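16.4 kDa salivary peptide (Culex quinquefasciatus, PDB 7KC8) is a mosquito salivary protein of unknown function, whose beta-trefoil fold suggests that it may bind sugars. Local coordinates at residues E39-E44 against E59-E64. Numbering follows the deposited sequence.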
loop_
_atom_site.group_PDB
_atom_site.type_symbol
_atom_site.label_atom_id
_atom_site.label_comp_id
_atom_site.label_asym_id
_atom_site.label_seq_id
_atom_site.Cartn_x
_atom_site.Cartn_y
_atom_site.Cartn_z
ATOM N N GLU A 39 -1.542 10.500 -5.095
ATOM C CA GLU A 39 -0.217 10.244 -4.483
ATOM C C GLU A 39 0.607 9.268 -5.340
ATOM O O GLU A 39 0.068 8.304 -5.853
ATOM C CB GLU A 39 -0.407 9.755 -3.054
ATOM C CG GLU A 39 0.867 9.773 -2.239
ATOM C CD GLU A 39 1.596 11.100 -2.197
ATOM O OE1 GLU A 39 2.517 11.277 -2.995
ATOM O OE2 GLU A 39 1.228 11.939 -1.384
ATOM N N GLU A 40 1.898 9.531 -5.482
ATOM C CA GLU A 40 2.760 8.645 -6.298
ATOM C C GLU A 40 3.502 7.657 -5.392
ATOM O O GLU A 40 4.038 8.077 -4.387
ATOM C CB GLU A 40 3.636 9.493 -7.203
ATOM C CG GLU A 40 2.809 10.250 -8.208
ATOM C CD GLU A 40 3.453 11.426 -8.899
ATOM O OE1 GLU A 40 4.584 11.316 -9.263
ATOM O OE2 GLU A 40 2.794 12.438 -9.061
ATOM N N TRP A 41 3.459 6.375 -5.744
ATOM C CA TRP A 41 4.099 5.312 -4.982
ATOM C C TRP A 41 5.014 4.515 -5.895
ATOM O O TRP A 41 4.894 4.564 -7.118
ATOM C CB TRP A 41 3.071 4.368 -4.362
ATOM C CG TRP A 41 2.220 5.010 -3.345
ATOM C CD1 TRP A 41 1.089 5.756 -3.564
ATOM C CD2 TRP A 41 2.412 4.977 -1.933
ATOM N NE1 TRP A 41 0.574 6.188 -2.371
ATOM C CE2 TRP A 41 1.365 5.723 -1.352
ATOM C CE3 TRP A 41 3.372 4.396 -1.101
ATOM C CZ2 TRP A 41 1.256 5.909 0.020
ATOM C CZ3 TRP A 41 3.252 4.570 0.275
ATOM C CH2 TRP A 41 2.197 5.316 0.818
ATOM N N VAL A 42 5.915 3.746 -5.297
ATOM C CA VAL A 42 6.827 2.912 -6.068
ATOM C C VAL A 42 6.641 1.452 -5.682
ATOM O O VAL A 42 6.681 1.101 -4.500
ATOM C CB VAL A 42 8.287 3.351 -5.881
ATOM C CG1 VAL A 42 9.204 2.467 -6.728
ATOM C CG2 VAL A 42 8.432 4.799 -6.267
ATOM N N ILE A 43 6.443 0.610 -6.682
ATOM C CA ILE A 43 6.397 -0.834 -6.508
ATOM C C ILE A 43 7.761 -1.394 -6.893
ATOM O O ILE A 43 8.221 -1.203 -8.025
ATOM C CB ILE A 43 5.285 -1.462 -7.363
ATOM C CG1 ILE A 43 3.903 -1.039 -6.855
ATOM C CG2 ILE A 43 5.442 -2.983 -7.397
ATOM C CD1 ILE A 43 2.757 -1.423 -7.775
ATOM N N GLU A 44 8.412 -2.083 -5.961
ATOM C CA GLU A 44 9.702 -2.724 -6.194
ATOM C C GLU A 44 9.543 -4.232 -6.058
ATOM O O GLU A 44 8.860 -4.703 -5.147
ATOM C CB GLU A 44 10.757 -2.238 -5.208
ATOM C CG GLU A 44 10.936 -0.729 -5.178
ATOM C CD GLU A 44 11.853 -0.270 -4.050
ATOM O OE1 GLU A 44 12.324 -1.132 -3.277
ATOM O OE2 GLU A 44 12.099 0.949 -3.933
ATOM N N GLU A 59 10.507 5.013 2.697
ATOM C CA GLU A 59 9.787 4.407 3.818
ATOM C C GLU A 59 8.859 3.327 3.284
ATOM O O GLU A 59 8.021 3.595 2.416
ATOM C CB GLU A 59 8.958 5.437 4.593
ATOM C CG GLU A 59 9.661 6.752 4.866
ATOM C CD GLU A 59 8.710 7.809 5.384
ATOM O OE1 GLU A 59 7.517 7.495 5.541
ATOM O OE2 GLU A 59 9.137 8.953 5.627
ATOM N N TYR A 60 8.968 2.123 3.815
ATOM C CA TYR A 60 8.291 0.995 3.203
ATOM C C TYR A 60 6.938 0.743 3.843
ATOM O O TYR A 60 6.833 0.642 5.072
ATOM C CB TYR A 60 9.167 -0.253 3.259
ATOM C CG TYR A 60 10.164 -0.201 2.144
ATOM C CD1 TYR A 60 9.734 -0.221 0.824
ATOM C CD2 TYR A 60 11.525 -0.070 2.396
ATOM C CE1 TYR A 60 10.627 -0.145 -0.216
ATOM C CE2 TYR A 60 12.431 0.007 1.350
ATOM C CZ TYR A 60 11.977 -0.031 0.047
ATOM O OH TYR A 60 12.870 0.045 -1.003
ATOM N N LEU A 61 5.914 0.650 2.997
ATOM C CA LEU A 61 4.576 0.231 3.411
ATOM C C LEU A 61 4.640 -1.052 4.221
ATOM O O LEU A 61 5.274 -2.027 3.813
ATOM C CB LEU A 61 3.698 0.009 2.172
ATOM C CG LEU A 61 2.186 -0.002 2.392
ATOM C CD1 LEU A 61 1.771 1.404 2.712
ATOM C CD2 LEU A 61 1.432 -0.546 1.186
ATOM N N TYR A 62 3.969 -1.059 5.366
ATOM C CA TYR A 62 3.929 -2.260 6.192
ATOM C C TYR A 62 2.641 -2.276 6.988
ATOM O O TYR A 62 1.898 -1.292 7.030
ATOM C CB TYR A 62 5.113 -2.355 7.142
ATOM C CG TYR A 62 4.981 -1.464 8.357
ATOM C CD1 TYR A 62 5.009 -0.080 8.235
ATOM C CD2 TYR A 62 4.833 -2.004 9.626
ATOM C CE1 TYR A 62 4.892 0.734 9.335
ATOM C CE2 TYR A 62 4.715 -1.192 10.737
ATOM C CZ TYR A 62 4.746 0.180 10.588
ATOM O OH TYR A 62 4.634 0.994 11.698
ATOM N N ALA A 63 2.394 -3.419 7.627
ATOM C CA ALA A 63 1.189 -3.649 8.407
ATOM C C ALA A 63 1.554 -3.815 9.873
ATOM O O ALA A 63 2.526 -4.490 10.205
ATOM C CB ALA A 63 0.433 -4.886 7.904
ATOM N N GLU A 64 0.769 -3.201 10.741
ATOM C CA GLU A 64 1.014 -3.293 12.171
ATOM C C GLU A 64 0.784 -4.716 12.677
ATOM O O GLU A 64 0.182 -5.557 12.005
ATOM C CB GLU A 64 0.128 -2.308 12.929
ATOM C CG GLU A 64 0.712 -0.902 12.997
ATOM C CD GLU A 64 1.948 -0.818 13.897
ATOM O OE1 GLU A 64 2.250 -1.801 14.623
ATOM O OE2 GLU A 64 2.624 0.237 13.876
#
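Y60 OH donates a hydrogen bond to E44 OE1 across two strands of the beta-trefoil that do not pair with each other. The separation of the backbones shows this: at the nearest pair, W41 and L61, the CA atoms stand 9.8 Å apart, too far for main-chain bonding, so side chains make the whole contact, which buries 154 Å². Strand 40-46 instead pairs with 8-12 and with 49-54, while strand 60-63 pairs with 72-77.

Y60 and E44 lose the most surface. The phenol bond is short, 2.6 Å from Y60 OH to E44 OE1, and uses the syn side of the carboxylate oxygen, with the hydroxyl 24° out of the carboxylate plane. E44 OE2 lies farther off, at 3.2 Å from Y60 OH. The carboxylate meets the ring at its hydroxyl-bearing edge, the two planes 80° apart, and E44 OE1 comes within 3.6 Å of Y60 CE1. Reach on the glutamate side comes from an extended chain beyond CG (chi2 172°). Both side chains also touch R53, and K51 makes a cation-pi contact with the Y60 ring.

On the interior side of this polar bridge, W41 and L61 both direct their CB atoms toward the opposite strand. Their meeting is apolar and oblique to the indole. L32 of strand 29-35 touches both side chains, extending the hydrophobic packing between the strands, while W41 NE1 donates a hydrogen bond to the carbonyl oxygen of I19. On the six-membered ring of the indole, W41 CZ3 lies 4.3 Å from L61 CD1.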